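Local coordinates for protein transcriptional regulator, LacI family (Lactobacillus brevis, PDB 3JY6) that probably acts as a LacI-family transcription factor that binds cis-regulatory DNA to control transcription, at residues A[32-38]-A[248-252]; A[190-194]-A[219-223]. One frame throughout, in Å; residues are numbered along the deposited sequence.

Contact 1. Residues A[32-38]-A[248-252]; sequences ILESRGY and LRQLA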
loop_
_atom_site.group_PDB
_atom_site.type_symbol
_atom_site.label_atom_id
_atom_site.label_comp_id
_atom_site.label_asym_id
_atom_site.label_seq_id
_atom_site.Cartn_x
_atom_site.Cartn_y
_atom_site.Cartn_z
ATOM N N ILE A 32 18.843 -3.522 1.135
ATOM C CA ILE A 32 20.140 -3.372 1.798
ATOM C C ILE A 32 20.495 -4.640 2.573
ATOM O O ILE A 32 21.614 -5.151 2.459
ATOM C CB ILE A 32 20.161 -2.157 2.770
ATOM C CG1 ILE A 32 20.042 -0.858 1.975
ATOM C CG2 ILE A 32 21.474 -2.133 3.576
ATOM C CD1 ILE A 32 21.141 -0.655 0.928
ATOM N N LEU A 33 19.541 -5.162 3.343
ATOM C CA LEU A 33 19.792 -6.370 4.129
ATOM C C LEU A 33 20.192 -7.590 3.282
ATOM O O LEU A 33 20.927 -8.466 3.744
ATOM C CB LEU A 33 18.569 -6.727 4.970
ATOM C CG LEU A 33 18.165 -5.856 6.158
ATOM C CD1 LEU A 33 16.991 -6.535 6.875
ATOM C CD2 LEU A 33 19.347 -5.664 7.117
ATOM N N GLU A 34 19.714 -7.631 2.044
ATOM C CA GLU A 34 20.002 -8.732 1.131
ATOM C C GLU A 34 21.487 -8.815 0.792
ATOM O O GLU A 34 22.040 -9.897 0.668
ATOM C CB GLU A 34 19.182 -8.561 -0.158
ATOM C CG GLU A 34 19.271 -9.713 -1.161
ATOM C CD GLU A 34 20.643 -9.836 -1.833
ATOM O OE1 GLU A 34 21.148 -8.830 -2.388
ATOM O OE2 GLU A 34 21.217 -10.950 -1.814
ATOM N N SER A 35 22.129 -7.665 0.649
ATOM C CA SER A 35 23.540 -7.633 0.301
ATOM C C SER A 35 24.405 -8.392 1.295
ATOM O O SER A 35 25.571 -8.655 1.021
ATOM C CB SER A 35 24.036 -6.189 0.199
ATOM O OG SER A 35 24.018 -5.550 1.466
ATOM N N ARG A 36 23.839 -8.750 2.445
ATOM C CA ARG A 36 24.608 -9.471 3.448
ATOM C C ARG A 36 23.954 -10.743 3.987
ATOM O O ARG A 36 24.325 -11.237 5.051
ATOM C CB ARG A 36 24.975 -8.528 4.597
ATOM C CG ARG A 36 25.798 -7.333 4.135
ATOM C CD ARG A 36 26.437 -6.601 5.301
ATOM N NE ARG A 36 27.063 -5.342 4.888
ATOM C CZ ARG A 36 27.634 -4.487 5.735
ATOM N NH1 ARG A 36 27.657 -4.758 7.034
ATOM N NH2 ARG A 36 28.174 -3.359 5.288
ATOM N N GLY A 37 22.985 -11.282 3.249
ATOM C CA GLY A 37 22.343 -12.518 3.674
ATOM C C GLY A 37 21.245 -12.386 4.703
ATOM O O GLY A 37 20.684 -13.384 5.157
ATOM N N TYR A 38 20.933 -11.158 5.090
ATOM C CA TYR A 38 19.886 -10.939 6.067
ATOM C C TYR A 38 18.542 -10.811 5.350
ATOM O O TYR A 38 18.469 -10.411 4.183
ATOM C CB TYR A 38 20.216 -9.693 6.898
ATOM C CG TYR A 38 21.274 -9.963 7.955
ATOM C CD1 TYR A 38 20.930 -10.536 9.189
ATOM C CD2 TYR A 38 22.620 -9.704 7.706
ATOM C CE1 TYR A 38 21.908 -10.843 10.150
ATOM C CE2 TYR A 38 23.605 -10.012 8.660
ATOM C CZ TYR A 38 23.237 -10.585 9.880
ATOM O OH TYR A 38 24.196 -10.928 10.817
ATOM N N LEU A 248 22.966 -3.161 9.851
ATOM C CA LEU A 248 24.083 -4.009 9.469
ATOM C C LEU A 248 25.351 -3.608 10.227
ATOM O O LEU A 248 26.205 -4.445 10.492
ATOM C CB LEU A 248 24.323 -3.912 7.968
ATOM C CG LEU A 248 23.203 -4.478 7.092
ATOM C CD1 LEU A 248 23.591 -4.335 5.626
ATOM C CD2 LEU A 248 22.971 -5.945 7.430
ATOM N N ARG A 249 25.470 -2.327 10.568
ATOM C CA ARG A 249 26.633 -1.853 11.310
ATOM C C ARG A 249 26.560 -2.376 12.738
ATOM O O ARG A 249 27.581 -2.723 13.331
ATOM C CB ARG A 249 26.699 -0.321 11.300
ATOM C CG ARG A 249 27.246 0.267 10.009
ATOM C CD ARG A 249 27.061 1.771 9.971
ATOM N NE ARG A 249 27.724 2.452 11.091
ATOM C CZ ARG A 249 27.431 3.695 11.465
ATOM N NH1 ARG A 249 26.496 4.373 10.812
ATOM N NH2 ARG A 249 28.062 4.263 12.481
ATOM N N GLN A 250 25.353 -2.449 13.292
ATOM C CA GLN A 250 25.189 -2.959 14.652
ATOM C C GLN A 250 25.427 -4.477 14.647
ATOM O O GLN A 250 26.053 -5.011 15.561
ATOM C CB GLN A 250 23.781 -2.660 15.195
ATOM C CG GLN A 250 23.385 -1.168 15.263
ATOM C CD GLN A 250 21.894 -0.971 15.603
ATOM O OE1 GLN A 250 21.025 -1.523 14.937
ATOM N NE2 GLN A 250 21.608 -0.195 16.637
ATOM N N LEU A 251 24.940 -5.155 13.603
ATOM C CA LEU A 251 25.090 -6.609 13.464
ATOM C C LEU A 251 26.543 -7.010 13.270
ATOM O O LEU A 251 26.940 -8.140 13.581
ATOM C CB LEU A 251 24.276 -7.119 12.270
ATOM C CG LEU A 251 22.756 -7.124 12.442
ATOM C CD1 LEU A 251 22.078 -7.402 11.103
ATOM C CD2 LEU A 251 22.366 -8.168 13.481
ATOM N N ALA A 252 27.319 -6.079 12.727
ATOM C CA ALA A 252 28.729 -6.283 12.483
ATOM C C ALA A 252 29.528 -5.967 13.754
ATOM O O ALA A 252 30.754 -5.951 13.727
ATOM C CB ALA A 252 29.181 -5.395 11.343
HETATM O O HOH W 1 26.688 -7.063 8.946
#
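In the periplasmic-binding-protein-like fold of LacI regulators, two helices lying side by side on one face of the six-stranded parallel sheet meet here near their C-terminal ends. Helix 20-34 closes with a Schellman motif, Tyr38 N bonding to Leu33 O at 3.0 Å and Gly37 N to Glu34 O at 3.1 Å. Gly37 takes the positive phi of the C-prime position, where a side chain would jam against the preceding carbonyl. The chain thereby turns back toward strand 39-44 with Tyr38 directed at the end of helix 236-251.

The main bump is Leu248, which gives up 126 Å² to a hollow lined by Ile32, Leu33, Arg36 and Tyr38. Its CD1 touches Ile32 CG2 at 3.7 Å, while its CD2 lies 3.6 Å from Leu33 CD2 and 3.8 Å from Tyr38 CD2. One turn later Leu251 covers the tyrosine: its CD1 sits 3.6 Å from the centroid of the Tyr38 ring and 14° off the normal, a CH-pi contact over the face. Leu33, Tyr38 and Leu251 all also touch Ile10, so these side chains around the hollow rest on strand 9-14, and Tyr38 has a cation-pi partner in Lys8.

On the exposed side Arg36 forms the lid. Its extended chain lays one face of the guanidinium over Leu248, NH1 coming within 3.6 Å of Leu248 CB. No direct hydrogen bond joins the segments; instead a water accepts from Arg36 NH1 at 3.1 Å and donates to Leu248 O, also at 3.1 Å.

Contact 2. Residues A[190-194]-A[219-223]; sequences ERWLL and TDFIR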
loop_
_atom_site.group_PDB
_atom_site.type_symbol
_atom_site.label_atom_id
_atom_site.label_comp_id
_atom_site.label_asym_id
_atom_site.label_seq_id
_atom_site.Cartn_x
_atom_site.Cartn_y
_atom_site.Cartn_z
ATOM N N GLU A 190 -0.255 11.413 4.240
ATOM C CA GLU A 190 -0.660 10.963 2.920
ATOM C C GLU A 190 -2.137 10.555 2.768
ATOM O O GLU A 190 -2.801 10.968 1.809
ATOM C CB GLU A 190 0.270 9.821 2.477
ATOM C CG GLU A 190 0.020 9.309 1.070
ATOM C CD GLU A 190 1.290 8.833 0.368
ATOM O OE1 GLU A 190 2.075 8.052 0.954
ATOM O OE2 GLU A 190 1.504 9.244 -0.787
ATOM N N ARG A 191 -2.658 9.766 3.703
ATOM C CA ARG A 191 -4.044 9.304 3.610
ATOM C C ARG A 191 -5.074 10.412 3.459
ATOM O O ARG A 191 -6.022 10.283 2.688
ATOM C CB ARG A 191 -4.402 8.442 4.825
ATOM C CG ARG A 191 -4.191 9.128 6.160
ATOM C CD ARG A 191 -4.479 8.154 7.301
ATOM N NE ARG A 191 -5.872 7.720 7.282
ATOM C CZ ARG A 191 -6.400 6.851 8.140
ATOM N NH1 ARG A 191 -5.644 6.317 9.094
ATOM N NH2 ARG A 191 -7.680 6.513 8.043
ATOM N N TRP A 192 -4.894 11.498 4.201
ATOM C CA TRP A 192 -5.821 12.619 4.136
ATOM C C TRP A 192 -5.778 13.288 2.767
ATOM O O TRP A 192 -6.812 13.697 2.240
ATOM C CB TRP A 192 -5.488 13.617 5.242
ATOM C CG TRP A 192 -5.592 13.019 6.632
ATOM C CD1 TRP A 192 -4.766 13.258 7.690
ATOM C CD2 TRP A 192 -6.565 12.072 7.092
ATOM N NE1 TRP A 192 -5.160 12.513 8.786
ATOM C CE2 TRP A 192 -6.264 11.782 8.444
ATOM C CE3 TRP A 192 -7.672 11.445 6.498
ATOM C CZ2 TRP A 192 -7.020 10.877 9.210
ATOM C CZ3 TRP A 192 -8.425 10.542 7.262
ATOM C CH2 TRP A 192 -8.093 10.274 8.605
ATOM N N LEU A 193 -4.587 13.386 2.182
ATOM C CA LEU A 193 -4.457 13.997 0.866
ATOM C C LEU A 193 -5.157 13.098 -0.152
ATOM O O LEU A 193 -5.868 13.578 -1.035
ATOM C CB LEU A 193 -2.966 14.182 0.521
ATOM C CG LEU A 193 -2.569 15.020 -0.698
ATOM C CD1 LEU A 193 -1.192 15.614 -0.478
ATOM C CD2 LEU A 193 -2.591 14.158 -1.961
ATOM N N LEU A 194 -4.990 11.787 0.008
ATOM C CA LEU A 194 -5.578 10.820 -0.914
ATOM C C LEU A 194 -7.083 10.694 -0.777
ATOM O O LEU A 194 -7.771 10.458 -1.755
ATOM C CB LEU A 194 -4.953 9.426 -0.714
ATOM C CG LEU A 194 -3.439 9.266 -0.866
ATOM C CD1 LEU A 194 -3.032 7.874 -0.426
ATOM C CD2 LEU A 194 -3.029 9.511 -2.307
ATOM N N THR A 219 3.202 8.526 -2.861
ATOM C CA THR A 219 2.554 7.783 -3.927
ATOM C C THR A 219 2.578 8.558 -5.252
ATOM O O THR A 219 2.334 9.765 -5.283
ATOM C CB THR A 219 1.108 7.482 -3.570
ATOM O OG1 THR A 219 1.039 6.466 -2.558
ATOM C CG2 THR A 219 0.419 7.021 -4.772
ATOM N N ASP A 220 2.843 7.854 -6.348
ATOM C CA ASP A 220 2.923 8.483 -7.661
ATOM C C ASP A 220 1.591 8.871 -8.270
ATOM O O ASP A 220 1.427 9.976 -8.773
ATOM C CB ASP A 220 3.590 7.553 -8.671
ATOM C CG ASP A 220 4.797 6.840 -8.119
ATOM O OD1 ASP A 220 5.801 7.512 -7.813
ATOM O OD2 ASP A 220 4.744 5.596 -7.996
ATOM N N PHE A 221 0.627 7.962 -8.263
ATOM C CA PHE A 221 -0.620 8.323 -8.929
ATOM C C PHE A 221 -1.278 9.652 -8.559
ATOM O O PHE A 221 -2.021 10.213 -9.362
ATOM C CB PHE A 221 -1.624 7.170 -8.860
ATOM C CG PHE A 221 -1.880 6.676 -7.487
ATOM C CD1 PHE A 221 -2.847 7.295 -6.698
ATOM C CD2 PHE A 221 -1.190 5.569 -6.998
ATOM C CE1 PHE A 221 -3.135 6.845 -5.411
ATOM C CE2 PHE A 221 -1.452 5.090 -5.710
ATOM C CZ PHE A 221 -2.445 5.730 -4.907
ATOM N N ILE A 222 -1.027 10.197 -7.378
ATOM C CA ILE A 222 -1.657 11.499 -7.099
ATOM C C ILE A 222 -0.833 12.520 -7.820
ATOM O O ILE A 222 -1.313 13.607 -8.134
ATOM C CB ILE A 222 -1.476 11.987 -5.713
ATOM C CG1 ILE A 222 -1.081 10.815 -4.830
ATOM C CG2 ILE A 222 -2.679 12.822 -5.333
ATOM C CD1 ILE A 222 -0.137 11.280 -3.748
ATOM N N ARG A 223 0.446 12.209 -8.001
ATOM C CA ARG A 223 1.349 13.151 -8.654
ATOM C C ARG A 223 0.648 13.643 -9.899
ATOM O O ARG A 223 0.523 14.860 -10.140
ATOM C CB ARG A 223 2.684 12.456 -9.009
#
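Thr219 opens the second segment by presenting its backbone amide to the first turn of helix 190-196. Thr219 N donates to Glu190 OE2 at 2.8 Å and nearly straight, 171° at the hydrogen, and a weak bond of 3.3 Å runs from Thr219 OG1 to the same OE2, so one carboxylate oxygen holds both backbone and side chain. Asp220 turns away from the helix. Phe221 brings the end of its ring back, CE1 lying 4.1 Å from Leu194 CD2, and also packs on Leu194 of the second subunit. Ile222 is the most covered residue of this segment, 59 Å²: its CG2 meets Leu193 CD2 at 3.6 Å and its CG1 meets Leu194 CD2 at 3.4 Å. In this periplasmic-binding-protein-like fold, helix and loop follow the neighbouring parallel strands 183-187 and 211-215 of the four-stranded sheet. Tyr20 of helix 20-34, from the half built on the six-stranded sheet, touches Glu190 and Thr219, so the contact lies where the two halves meet.

Overall arrangement
Both contacts are partly buried, but contact 1 lies farther out, its centre 24 Å from that of the chain against 13 Å for contact 2. They belong to different halves of the fold: 32-38 with 248-252 joins two helix ends beside the six-stranded sheet, whereas 190-194 with 219-223 joins a helix and a loop that follow strands of the four-stranded sheet. Helix 20-34 links them, ending in contact 1 and reaching contact 2 through Tyr20, although their nearest atoms are about 19 Å apart. Contact 1 relies on aliphatic and CH-pi packing with a water bridge; contact 2 instead combines apolar packing with one strong and one weak hydrogen bond to a single carboxylate oxygen.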